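Local coordinates for protein probable transcriptional regulator (Rhodococcus jostii, PDB 3HIM) that probably binds DNA as a TetR-family transcriptional regulator, with a predicted helix-turn-helix near its N-terminus, at residues Arg22-Glu27 / Ala44-Ser49; Thr37-Ile42 / Lys58-Leu63; Ala66-Gly71 / Tyr116-Leu121. All coordinates share one frame; numbering follows the deposited sequence.

Interaction 1 of 3, residues Arg22-Glu27 / Ala44-Ser49; sequences RAAAIE and ASLDMS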
# COMPACT_ATOMS: atom_id res chain seq x y z
N ARG B 22 7.79 -5.91 -21.61
CA ARG B 22 7.06 -5.50 -20.40
C ARG B 22 7.69 -6.09 -19.15
O ARG B 22 7.91 -5.36 -18.17
CB ARG B 22 5.58 -5.88 -20.48
CG ARG B 22 4.84 -5.23 -21.61
CD ARG B 22 3.34 -5.26 -21.37
NE ARG B 22 2.78 -6.61 -21.29
CZ ARG B 22 2.53 -7.39 -22.35
NH1 ARG B 22 2.84 -6.99 -23.58
NH2 ARG B 22 1.98 -8.58 -22.17
N ALA B 23 7.99 -7.39 -19.17
CA ALA B 23 8.67 -8.02 -18.03
C ALA B 23 9.99 -7.30 -17.73
O ALA B 23 10.27 -6.95 -16.57
CB ALA B 23 8.89 -9.52 -18.26
N ALA B 24 10.79 -7.05 -18.77
CA ALA B 24 12.08 -6.38 -18.55
C ALA B 24 11.87 -4.96 -18.05
O ALA B 24 12.62 -4.49 -17.18
CB ALA B 24 12.93 -6.38 -19.82
N ALA B 25 10.88 -4.27 -18.60
CA ALA B 25 10.59 -2.91 -18.17
C ALA B 25 10.19 -2.88 -16.68
O ALA B 25 10.56 -1.96 -15.96
CB ALA B 25 9.52 -2.26 -19.03
N ILE B 26 9.42 -3.87 -16.24
CA ILE B 26 9.01 -3.93 -14.84
C ILE B 26 10.24 -3.99 -13.94
O ILE B 26 10.37 -3.18 -13.01
CB ILE B 26 8.06 -5.10 -14.57
CG1 ILE B 26 6.67 -4.76 -15.13
CG2 ILE B 26 7.98 -5.44 -13.03
CD1 ILE B 26 5.84 -5.99 -15.46
N GLU B 27 11.14 -4.92 -14.23
CA GLU B 27 12.39 -5.04 -13.50
C GLU B 27 13.17 -3.71 -13.53
O GLU B 27 13.59 -3.23 -12.48
CB GLU B 27 13.22 -6.20 -14.07
N ALA B 44 18.26 -2.46 -24.26
CA ALA B 44 19.65 -2.83 -24.06
C ALA B 44 19.77 -3.97 -23.07
O ALA B 44 20.53 -4.91 -23.27
CB ALA B 44 20.47 -1.63 -23.59
N SER B 45 19.00 -3.88 -21.99
CA SER B 45 18.97 -4.92 -20.98
C SER B 45 18.46 -6.26 -21.55
O SER B 45 18.70 -7.31 -20.97
CB SER B 45 18.07 -4.48 -19.82
OG SER B 45 16.71 -4.54 -20.20
N LEU B 46 17.74 -6.20 -22.67
CA LEU B 46 17.27 -7.38 -23.39
C LEU B 46 18.19 -7.72 -24.58
O LEU B 46 17.82 -8.50 -25.45
CB LEU B 46 15.82 -7.21 -23.86
CG LEU B 46 14.71 -7.17 -22.81
CD1 LEU B 46 13.38 -6.92 -23.48
CD2 LEU B 46 14.66 -8.45 -21.97
N ASP B 47 19.38 -7.12 -24.59
CA ASP B 47 20.38 -7.31 -25.64
C ASP B 47 19.87 -6.96 -27.03
O ASP B 47 20.23 -7.62 -28.00
CB ASP B 47 20.92 -8.75 -25.63
CG ASP B 47 21.63 -9.10 -24.33
OD1 ASP B 47 22.63 -8.41 -24.00
OD2 ASP B 47 21.20 -10.07 -23.65
N MET B 48 19.04 -5.94 -27.12
CA MET B 48 18.53 -5.50 -28.42
C MET B 48 19.00 -4.09 -28.76
O MET B 48 19.53 -3.36 -27.91
CB MET B 48 17.01 -5.57 -28.45
CG MET B 48 16.45 -6.97 -28.24
SD MET B 48 14.66 -6.98 -28.26
CE MET B 48 14.28 -5.77 -26.98
N SER B 49 18.81 -3.71 -30.03
CA SER B 49 18.97 -2.33 -30.45
C SER B 49 17.82 -1.50 -29.85
O SER B 49 16.70 -2.01 -29.72
CB SER B 49 18.98 -2.22 -31.98
OG SER B 49 17.82 -2.81 -32.55
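A24 and L46 meet methyl to branch, with no ring, carboxylate or guanidinium face taking part, so flat groups contribute neither a face nor an edge to this small, mainly apolar contact. It joins helix 16-32 to the turn that follows helix 39-45, inside the predicted helix-turn-helix (residues 38-57) of this TetR-family protein. The single methyl of A24 points at the turn and is met by the forked end of L46, lying 3.6 Å from L46 CG and 3.7 Å from L46 CD1. L46 brings its branch there because CG stands anti to its own carbonyl carbon (chi1 -69°), beside the backbone N, and chi2 continues extended. I21, one turn earlier on helix 16-32, also touches L46.

S45 adds a looser touch, its OG 4.2 Å from A24 CB. That hydroxyl is hydrogen-bonded to the carbonyl of I42 one turn back in its own helix, and the S45 side chain also rests on V28. The turn is shaped by a Schellman motif: D47, with positive phi, ends the helix, D47 N bonding to A44 O at 2.8 Å while M48 N reaches the carbonyl just before A44. The backbone at L46 gains a further hold, because L46 O accepts from the guanidinium of R20. Only about 99 Å² is buried between the two segments, and the contact lies near the protein surface. Even so, packing is tight at its centre, where A24 CB and L46 CD2 stand 3.4 Å apart, closer than usual for two carbons.

Interaction 2 of 3, residues Thr37-Ile42 / Lys58-Leu63; sequences TTTREI and KTKESL
K60 reaches across from the start of helix 60-82 to the backbone of T37, just ahead of helix 39-45, the first helix of the predicted helix-turn-helix. Its side chain follows a bent course, with chi3 at -44° and kinks at chi2 and chi4 as well, and this curl brings the ammonium group to the carbonyl. K60 NZ donates to T37 O at 2.7 Å, and with a C=O...N angle of 169° it approaches nearly head-on to the oxygen. The same nitrogen bonds to the carbonyl of Y34 and forms a cation-pi contact with the Y34 ring, so several partners fix the position of the charge.

Beside this polar link, the T39 methyl CG2 lies alongside the start of helix 60-82, 4.2 Å from K60 CA. On the apolar side of the contact, I42 and L63 extend toward each other tip to tip. In I42 the CG1 branch stands anti to the carbonyl carbon, and an extended chi2 stretches CD1 out toward helix 60-82. L63 differs, its CG anti to the backbone N (chi1 173°); together with chi2 this sets CD2 against the isoleucine. Both residues also pack on A25 of helix 16-32, so the three helices converge on one small apolar core.

The N-terminus of helix 60-82 is itself secured by T59 at the N-cap, whose hydroxyl oxygen accepts from S62 N at 2.9 Å. In the apolar core, the joint between the helices is the meeting of I42 CD1 with L63 CD2, at 3.8 Å.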
# COMPACT_ATOMS: atom_id res chain seq x y z
N THR B 37 14.54 5.78 -15.96
CA THR B 37 14.76 4.79 -17.02
C THR B 37 14.23 5.24 -18.38
O THR B 37 13.22 5.95 -18.49
CB THR B 37 14.30 3.33 -16.64
OG1 THR B 37 13.56 2.75 -17.72
CG2 THR B 37 13.44 3.31 -15.43
N THR B 38 14.94 4.83 -19.42
CA THR B 38 14.54 5.08 -20.79
C THR B 38 14.30 3.72 -21.44
O THR B 38 14.81 2.71 -20.96
CB THR B 38 15.64 5.87 -21.57
OG1 THR B 38 15.22 6.10 -22.93
CG2 THR B 38 16.97 5.13 -21.56
N THR B 39 13.53 3.70 -22.52
CA THR B 39 13.39 2.48 -23.29
C THR B 39 14.76 1.91 -23.72
O THR B 39 14.91 0.69 -23.82
CB THR B 39 12.52 2.68 -24.55
OG1 THR B 39 13.29 3.34 -25.56
CG2 THR B 39 11.27 3.49 -24.25
N ARG B 40 15.74 2.79 -23.96
CA ARG B 40 17.10 2.37 -24.34
C ARG B 40 17.74 1.51 -23.27
O ARG B 40 18.39 0.52 -23.59
CB ARG B 40 18.01 3.57 -24.64
N GLU B 41 17.57 1.88 -22.00
CA GLU B 41 17.99 1.00 -20.93
C GLU B 41 17.33 -0.36 -21.17
O GLU B 41 18.01 -1.38 -21.22
CB GLU B 41 17.61 1.52 -19.54
CG GLU B 41 17.57 3.02 -19.37
CD GLU B 41 18.80 3.59 -18.71
OE1 GLU B 41 19.62 4.19 -19.44
OE2 GLU B 41 18.94 3.45 -17.47
N ILE B 42 16.01 -0.36 -21.39
CA ILE B 42 15.20 -1.59 -21.47
C ILE B 42 15.57 -2.51 -22.65
O ILE B 42 15.80 -3.70 -22.45
CB ILE B 42 13.68 -1.26 -21.47
CG1 ILE B 42 13.34 -0.47 -20.19
CG2 ILE B 42 12.83 -2.54 -21.62
CD1 ILE B 42 11.97 0.12 -20.20
N LYS B 58 5.87 2.82 -28.81
CA LYS B 58 6.44 4.00 -29.45
C LYS B 58 6.92 5.01 -28.40
O LYS B 58 7.80 5.82 -28.66
CB LYS B 58 5.43 4.63 -30.41
N THR B 59 6.33 4.95 -27.20
CA THR B 59 6.71 5.84 -26.10
C THR B 59 6.88 5.04 -24.82
O THR B 59 6.34 3.91 -24.70
CB THR B 59 5.66 6.97 -25.87
OG1 THR B 59 4.50 6.45 -25.21
CG2 THR B 59 5.23 7.61 -27.20
N LYS B 60 7.64 5.61 -23.88
CA LYS B 60 7.75 5.05 -22.53
C LYS B 60 6.36 4.91 -21.91
O LYS B 60 6.04 3.89 -21.29
CB LYS B 60 8.62 5.94 -21.63
CG LYS B 60 9.53 5.16 -20.67
CD LYS B 60 9.79 5.82 -19.28
CE LYS B 60 10.08 7.32 -19.30
NZ LYS B 60 11.09 7.67 -18.24
N GLU B 61 5.53 5.93 -22.08
CA GLU B 61 4.23 5.98 -21.42
C GLU B 61 3.31 4.88 -21.94
O GLU B 61 2.50 4.36 -21.18
CB GLU B 61 3.57 7.36 -21.59
CG GLU B 61 2.26 7.52 -20.80
CD GLU B 61 1.04 6.98 -21.54
OE1 GLU B 61 1.12 6.71 -22.76
OE2 GLU B 61 -0.03 6.81 -20.90
N SER B 62 3.47 4.55 -23.22
CA SER B 62 2.69 3.50 -23.85
C SER B 62 3.02 2.17 -23.18
O SER B 62 2.14 1.33 -23.00
CB SER B 62 2.96 3.42 -25.36
OG SER B 62 4.18 2.76 -25.65
N LEU B 63 4.29 2.01 -22.81
CA LEU B 63 4.78 0.78 -22.22
C LEU B 63 4.31 0.66 -20.77
O LEU B 63 3.95 -0.45 -20.31
CB LEU B 63 6.31 0.74 -22.32
CG LEU B 63 7.07 -0.40 -21.61
CD1 LEU B 63 6.55 -1.78 -22.01
CD2 LEU B 63 8.56 -0.27 -21.90

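Interaction 3 of 3, residues Ala66-Gly71 / Tyr116-Leu121; sequences AISLEG and YELRSL
S68 is the residue of helix 60-82 that meets the loop 116-121, touching L118 and L121. Ahead of it in the segment, A66 and I67 serve helix 16-32 instead: A66 packs on R22, and I67 on A25, I26 and F29. At S68 the helix presents its side chain to the loop. OG stands anti to the backbone N (chi1 -176°), which carries the hydroxyl out to 4.1 Å from L118 CD2 and 4.4 Å from L121 CD1. Both are loose van der Waals contacts of a polar atom with leucine methyls; the hydroxyl finds a weak hydrogen bond at the carbonyl of G114, near the end of helix 108-116. Next, L69 rests on I132 of helix 123-149, and E70 forms a salt bridge with R22.

The loop opposite includes a short 3-10 turn, in which S120 N bonds to E117 O at 2.9 Å. With 69 Å² buried, the contact is plain packing at the junction of the predicted DNA-binding region and the C-terminal region. I129 of helix 123-149 touches S68, L118 and L121 alike, so this site sits where helix 60-82, the end of helix 108-116 and helix 123-149 come together.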
# COMPACT_ATOMS: atom_id res chain seq x y z
N ALA B 66 0.65 -0.22 -20.98
CA ALA B 66 0.51 -1.66 -21.22
C ALA B 66 0.71 -2.46 -19.92
O ALA B 66 -0.08 -3.33 -19.61
CB ALA B 66 1.46 -2.15 -22.32
N ILE B 67 1.76 -2.16 -19.18
CA ILE B 67 2.04 -2.85 -17.91
C ILE B 67 0.86 -2.68 -16.93
O ILE B 67 0.39 -3.63 -16.35
CB ILE B 67 3.39 -2.36 -17.30
CG1 ILE B 67 4.57 -2.83 -18.16
CG2 ILE B 67 3.58 -2.84 -15.85
CD1 ILE B 67 5.88 -2.12 -17.89
N SER B 68 0.36 -1.46 -16.81
CA SER B 68 -0.66 -1.14 -15.83
C SER B 68 -2.02 -1.77 -16.22
O SER B 68 -2.75 -2.30 -15.37
CB SER B 68 -0.76 0.38 -15.67
OG SER B 68 -1.69 0.70 -14.66
N LEU B 69 -2.33 -1.73 -17.50
CA LEU B 69 -3.54 -2.36 -18.03
C LEU B 69 -3.52 -3.87 -17.78
O LEU B 69 -4.48 -4.45 -17.26
CB LEU B 69 -3.65 -2.08 -19.53
CG LEU B 69 -4.81 -2.65 -20.32
CD1 LEU B 69 -6.14 -1.99 -19.88
CD2 LEU B 69 -4.55 -2.42 -21.81
N GLU B 70 -2.39 -4.48 -18.15
CA GLU B 70 -2.20 -5.91 -18.02
C GLU B 70 -2.47 -6.28 -16.57
O GLU B 70 -3.30 -7.14 -16.30
CB GLU B 70 -0.78 -6.28 -18.44
CG GLU B 70 -0.35 -7.73 -18.21
CD GLU B 70 0.96 -8.08 -18.95
OE1 GLU B 70 1.99 -7.36 -18.79
OE2 GLU B 70 0.96 -9.07 -19.70
N GLY B 71 -1.77 -5.61 -15.66
CA GLY B 71 -1.88 -5.84 -14.21
C GLY B 71 -3.28 -5.63 -13.66
O GLY B 71 -3.81 -6.49 -12.97
N TYR B 116 2.06 2.61 -8.74
CA TYR B 116 2.79 3.75 -8.18
C TYR B 116 3.09 4.82 -9.23
O TYR B 116 3.39 5.97 -8.87
CB TYR B 116 4.08 3.32 -7.47
CG TYR B 116 3.95 2.31 -6.32
CD1 TYR B 116 2.71 1.91 -5.83
CD2 TYR B 116 5.09 1.77 -5.73
CE1 TYR B 116 2.60 0.98 -4.79
CE2 TYR B 116 5.00 0.85 -4.68
CZ TYR B 116 3.75 0.45 -4.22
OH TYR B 116 3.67 -0.46 -3.19
N GLU B 117 3.01 4.46 -10.50
CA GLU B 117 3.30 5.42 -11.57
C GLU B 117 2.05 5.90 -12.35
O GLU B 117 2.17 6.31 -13.51
CB GLU B 117 4.36 4.86 -12.52
CG GLU B 117 5.52 4.16 -11.85
CD GLU B 117 6.60 5.09 -11.32
OE1 GLU B 117 6.41 6.33 -11.32
OE2 GLU B 117 7.68 4.58 -10.90
N LEU B 118 0.88 5.87 -11.72
CA LEU B 118 -0.37 6.30 -12.37
C LEU B 118 -0.36 7.76 -12.80
O LEU B 118 -1.00 8.12 -13.79
CB LEU B 118 -1.57 6.08 -11.46
CG LEU B 118 -1.96 4.62 -11.21
CD1 LEU B 118 -2.84 4.55 -9.96
CD2 LEU B 118 -2.66 4.02 -12.43
N ARG B 119 0.38 8.56 -12.04
CA ARG B 119 0.59 9.97 -12.30
C ARG B 119 1.26 10.19 -13.66
O ARG B 119 1.19 11.30 -14.21
CB ARG B 119 1.47 10.60 -11.21
CG ARG B 119 2.89 10.04 -11.21
CD ARG B 119 3.80 10.62 -10.14
NE ARG B 119 4.98 9.77 -10.01
CZ ARG B 119 5.40 9.23 -8.88
NH1 ARG B 119 4.78 9.47 -7.73
NH2 ARG B 119 6.47 8.46 -8.88
N SER B 120 1.91 9.15 -14.17
CA SER B 120 2.63 9.25 -15.44
C SER B 120 1.77 8.87 -16.65
O SER B 120 2.21 9.01 -17.78
CB SER B 120 3.89 8.39 -15.42
OG SER B 120 4.89 8.97 -14.62
N LEU B 121 0.55 8.39 -16.42
CA LEU B 121 -0.30 7.94 -17.51
C LEU B 121 -0.93 9.12 -18.22
O LEU B 121 -1.29 10.10 -17.58
CB LEU B 121 -1.38 6.99 -17.00
CG LEU B 121 -0.94 5.62 -16.44
CD1 LEU B 121 -2.15 4.84 -15.94
CD2 LEU B 121 -0.20 4.80 -17.47

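How the interactions relate
Interactions 1 and 2 both use helix 39-45 and interleave along the chain, with centres about 9 Å apart; they also touch directly, R22 packing on L63 and A24 on I42. Interaction 3 comes later in sequence, its centre about 13 Å from that of interaction 2 and about 17 Å from that of interaction 1. Helix 60-82 links interactions 2 and 3, and E61 lies against S120 and L121 between them. Helix 60-82 thus runs from the predicted helix-turn-helix region to the C-terminal region, a layout consistent with the TetR family, where movement in one part could be passed to the other.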